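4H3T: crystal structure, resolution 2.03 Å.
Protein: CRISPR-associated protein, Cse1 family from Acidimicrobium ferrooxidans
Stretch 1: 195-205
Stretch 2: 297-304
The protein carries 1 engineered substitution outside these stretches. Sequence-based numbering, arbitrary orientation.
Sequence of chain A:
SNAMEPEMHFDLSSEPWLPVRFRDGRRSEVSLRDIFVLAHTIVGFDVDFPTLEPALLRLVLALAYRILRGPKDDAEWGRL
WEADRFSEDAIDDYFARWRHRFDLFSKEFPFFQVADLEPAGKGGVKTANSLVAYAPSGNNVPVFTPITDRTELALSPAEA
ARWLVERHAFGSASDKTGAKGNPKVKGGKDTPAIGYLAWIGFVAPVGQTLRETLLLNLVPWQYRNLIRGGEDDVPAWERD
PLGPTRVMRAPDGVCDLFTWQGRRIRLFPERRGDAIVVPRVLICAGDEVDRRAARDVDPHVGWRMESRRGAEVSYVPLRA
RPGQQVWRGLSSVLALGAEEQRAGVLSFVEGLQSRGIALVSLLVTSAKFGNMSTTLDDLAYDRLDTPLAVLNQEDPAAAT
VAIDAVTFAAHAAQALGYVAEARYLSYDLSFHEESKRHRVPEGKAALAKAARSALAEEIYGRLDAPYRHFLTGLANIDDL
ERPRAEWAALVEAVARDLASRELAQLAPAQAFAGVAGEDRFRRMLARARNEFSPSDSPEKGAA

Stretch 1 (195-205) GYLAWIGFVAP
Stretch 2 297-304: VDPHVGWR

Packing of a helix, turn and strand (195-205) against a loop that runs into a strand (297-304), two segments of one chain whose touching residues lie at least 96 positions apart and which bury 442 Å² between them, both sides summed. Gly195 (phi/psi -60/155) is the N-cap of a short helix, 196-199, closed by two backbone bonds: Trp199 N donates to Gly195 O (3.1 Å) and Ile200 N to Tyr196 O (3.0 Å). Ile200 (-81/158) leaves helical geometry, Gly201 (-88/108) continues extended, and the strand 202-205 follows with phi from -152 to -78° and psi from 134 to 148°. In the second stretch Asp298 (-90/120) is the first residue out of a helix; Pro299 (-81/-9) and His300 (-99/14) turn the chain, and Val301 (-138/134) extends it toward the strand that includes Trp303 and Arg304. The register sets Phe202 CA 5.4 Å from Val301 CA and Val203 CA 5.1 Å from His300 CA, so numbering rises along one stretch as it falls along the other.

One direct backbone hydrogen bond joins the stretches, Val203 N to His300 O (3.0 Å, 150° at hydrogen). The same carbonyl receives a CA-H contact from Phe202 CA (3.4 Å from His300 O). Gly201 O lies 3.2 Å from His300 O, but both are acceptors and no bond forms; Gly201 O instead accepts from water 1 at 2.8 Å, and that water accepts from Gly302 N at 2.9 Å, bridging the backbones. Val301 CA adds a CA-H contact to Gly201 O at 3.6 Å, and His300 CA one to Val203 O at 3.5 Å.

The polar side-chain link is Tyr196 OH donating to Asp298 OD2 at 2.6 Å. Tyr196 (chi1 175°, t; chi2 83°) leaves its CA sideways, yet its long ring carries the hydroxyl to the carboxylate, which lies near the ring plane. Asp298 (chi1 -163°, t; chi2 -22°) points toward the first stretch, while its OD1 accepts from His300 N (3.0 Å, 165°) and thereby braces the turn. Both carboxylate oxygens have further hydrogen bonds elsewhere in the structure, so this buried charge is well satisfied.

His300 (chi1 -66°, m; chi2 133°) points toward stretch 1 and has the largest covered area, 102 Å². Phe202 (chi1 173°, t; chi2 90°) brings CE1 over one face of the imidazole, 3.6 Å from His300 CG, with planes at 49° and centroids 5.0 Å apart; Ala204 CB lies 3.7 Å from His300 CD2. Both imidazole nitrogens are hydrogen-bonded elsewhere in the structure, leaving ring carbons for these contacts.

Ile200 (chi1 61°, p; chi2 154°, t) points toward the second stretch, its CB 3.8 Å from CG2 of Val301 (chi1 48°, p), a buried pairing of branched aliphatics. Trp199 (chi1 -178°, t; chi2 61°) and Trp303 (chi1 -58°, m; chi2 86°) meet CH2 to CH2 at 3.7 Å, their six-membered rings oblique at 55° with centroids 5.8 Å apart.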

# COMPACT_ATOMS: atom_id res chain seq x y z
N GLY A 195 -1.25 6.05 12.71
CA GLY A 195 -1.15 7.04 11.64
C GLY A 195 -2.18 6.78 10.55
O GLY A 195 -2.64 5.64 10.34
N TYR A 196 -2.52 7.82 9.83
CA TYR A 196 -3.53 7.71 8.79
C TYR A 196 -3.16 6.73 7.65
O TYR A 196 -4.01 5.95 7.23
CB TYR A 196 -3.82 9.08 8.23
CG TYR A 196 -4.78 9.05 7.06
CD1 TYR A 196 -6.14 8.99 7.26
CD2 TYR A 196 -4.31 8.96 5.76
CE1 TYR A 196 -7.03 8.98 6.18
CE2 TYR A 196 -5.18 8.89 4.68
CZ TYR A 196 -6.54 8.99 4.89
OH TYR A 196 -7.42 8.91 3.83
N LEU A 197 -1.90 6.69 7.21
CA LEU A 197 -1.47 5.73 6.19
C LEU A 197 -1.42 4.31 6.74
O LEU A 197 -1.62 3.37 5.97
CB LEU A 197 -0.14 6.09 5.53
CG LEU A 197 -0.15 7.21 4.54
CD1 LEU A 197 1.20 7.31 3.81
CD2 LEU A 197 -1.25 6.98 3.49
N ALA A 198 -1.18 4.16 8.05
CA ALA A 198 -1.25 2.85 8.71
C ALA A 198 -2.74 2.33 8.73
O ALA A 198 -2.98 1.13 8.76
CB ALA A 198 -0.67 2.91 10.13
N TRP A 199 -3.71 3.25 8.77
CA TRP A 199 -5.13 2.94 8.78
C TRP A 199 -5.68 2.61 7.41
O TRP A 199 -6.50 1.72 7.28
CB TRP A 199 -5.89 4.12 9.37
CG TRP A 199 -7.37 3.87 9.47
CD1 TRP A 199 -7.99 2.89 10.20
CD2 TRP A 199 -8.41 4.63 8.84
NE1 TRP A 199 -9.34 2.99 10.04
CE2 TRP A 199 -9.63 4.02 9.17
CE3 TRP A 199 -8.42 5.74 7.99
CZ2 TRP A 199 -10.86 4.46 8.67
CZ3 TRP A 199 -9.64 6.17 7.46
CH2 TRP A 199 -10.84 5.56 7.83
N ILE A 200 -5.35 3.38 6.39
CA ILE A 200 -5.96 3.14 5.06
C ILE A 200 -5.25 1.98 4.31
O ILE A 200 -4.08 1.66 4.56
CB ILE A 200 -6.03 4.39 4.14
CG1 ILE A 200 -4.65 4.98 3.78
CG2 ILE A 200 -6.93 5.47 4.73
CD1 ILE A 200 -4.58 5.71 2.52
N GLY A 201 -5.98 1.43 3.38
CA GLY A 201 -5.46 0.51 2.37
C GLY A 201 -4.98 1.39 1.22
O GLY A 201 -5.78 1.98 0.52
N PHE A 202 -3.65 1.52 1.03
CA PHE A 202 -3.08 2.43 -0.00
C PHE A 202 -2.91 1.73 -1.34
O PHE A 202 -2.48 0.58 -1.37
CB PHE A 202 -1.77 2.94 0.49
CG PHE A 202 -0.95 3.75 -0.51
CD1 PHE A 202 -1.10 5.13 -0.62
CD2 PHE A 202 -0.09 3.12 -1.40
CE1 PHE A 202 -0.38 5.85 -1.57
CE2 PHE A 202 0.66 3.83 -2.29
CZ PHE A 202 0.50 5.19 -2.40
N VAL A 203 -3.31 2.39 -2.41
CA VAL A 203 -3.14 1.91 -3.77
C VAL A 203 -2.76 3.10 -4.63
O VAL A 203 -3.41 4.13 -4.55
CB VAL A 203 -4.33 1.10 -4.35
CG1 VAL A 203 -5.64 1.91 -4.37
CG2 VAL A 203 -4.00 0.61 -5.77
N ALA A 204 -1.76 2.96 -5.47
CA ALA A 204 -1.35 4.04 -6.38
C ALA A 204 -0.70 3.45 -7.63
O ALA A 204 0.02 2.44 -7.57
CB ALA A 204 -0.39 5.00 -5.69
N PRO A 205 -1.00 4.03 -8.79
CA PRO A 205 -0.36 3.55 -10.00
C PRO A 205 1.07 4.05 -10.13
O PRO A 205 1.43 5.17 -9.71
CB PRO A 205 -1.24 4.14 -11.11
CG PRO A 205 -1.64 5.48 -10.52
CD PRO A 205 -1.92 5.16 -9.08
N VAL A 297 -11.70 13.30 0.24
CA VAL A 297 -10.46 13.91 -0.21
C VAL A 297 -9.50 12.97 -0.96
O VAL A 297 -8.88 13.38 -1.93
CB VAL A 297 -9.74 14.50 1.04
CG1 VAL A 297 -8.35 15.04 0.70
CG2 VAL A 297 -10.59 15.60 1.70
N ASP A 298 -9.30 11.79 -0.42
CA ASP A 298 -8.13 10.96 -0.72
C ASP A 298 -8.30 10.01 -1.90
O ASP A 298 -9.13 9.10 -1.85
CB ASP A 298 -7.78 10.19 0.54
CG ASP A 298 -6.38 9.56 0.61
OD1 ASP A 298 -5.76 9.34 -0.45
OD2 ASP A 298 -5.94 9.26 1.72
N PRO A 299 -7.46 10.18 -2.94
CA PRO A 299 -7.57 9.32 -4.11
C PRO A 299 -6.92 7.95 -3.98
O PRO A 299 -6.99 7.18 -4.95
CB PRO A 299 -6.81 10.15 -5.17
CG PRO A 299 -5.71 10.79 -4.40
CD PRO A 299 -6.34 11.16 -3.09
N HIS A 300 -6.17 7.68 -2.93
CA HIS A 300 -5.38 6.44 -2.81
C HIS A 300 -6.04 5.32 -1.96
O HIS A 300 -5.36 4.39 -1.53
CB HIS A 300 -4.01 6.74 -2.21
CG HIS A 300 -3.15 7.58 -3.11
ND1 HIS A 300 -2.46 8.69 -2.63
CD2 HIS A 300 -2.90 7.44 -4.42
CE1 HIS A 300 -1.84 9.20 -3.70
NE2 HIS A 300 -2.06 8.43 -4.79
N VAL A 301 -7.32 5.46 -1.66
CA VAL A 301 -8.02 4.48 -0.80
C VAL A 301 -9.43 4.19 -1.38
O VAL A 301 -10.14 5.12 -1.70
CB VAL A 301 -8.04 4.98 0.68
CG1 VAL A 301 -8.50 6.43 0.80
CG2 VAL A 301 -8.88 4.05 1.61
N GLY A 302 -9.79 2.91 -1.45
CA GLY A 302 -11.12 2.43 -1.82
C GLY A 302 -11.88 2.19 -0.53
O GLY A 302 -11.28 2.09 0.55
N TRP A 303 -13.22 2.15 -0.62
CA TRP A 303 -14.10 2.04 0.56
C TRP A 303 -15.15 0.99 0.40
O TRP A 303 -15.53 0.63 -0.71
CB TRP A 303 -14.81 3.39 0.85
CG TRP A 303 -13.83 4.51 1.08
CD1 TRP A 303 -13.26 5.30 0.12
CD2 TRP A 303 -13.24 4.90 2.32
NE1 TRP A 303 -12.34 6.14 0.68
CE2 TRP A 303 -12.30 5.92 2.03
CE3 TRP A 303 -13.41 4.50 3.65
CZ2 TRP A 303 -11.53 6.54 3.04
CZ3 TRP A 303 -12.68 5.15 4.65
CH2 TRP A 303 -11.73 6.13 4.32
N ARG A 304 -15.55 0.42 1.53
CA ARG A 304 -16.66 -0.52 1.63
C ARG A 304 -17.64 0.09 2.58
O ARG A 304 -17.26 0.52 3.67
CB ARG A 304 -16.16 -1.90 2.13
CG ARG A 304 -17.24 -2.88 2.52
CD ARG A 304 -16.63 -4.23 2.89
NE ARG A 304 -15.79 -4.18 4.11
CZ ARG A 304 -16.23 -4.19 5.37
NH1 ARG A 304 -17.54 -4.22 5.62
NH2 ARG A 304 -15.38 -4.19 6.38
O HOH W 1 -8.11 0.82 -0.43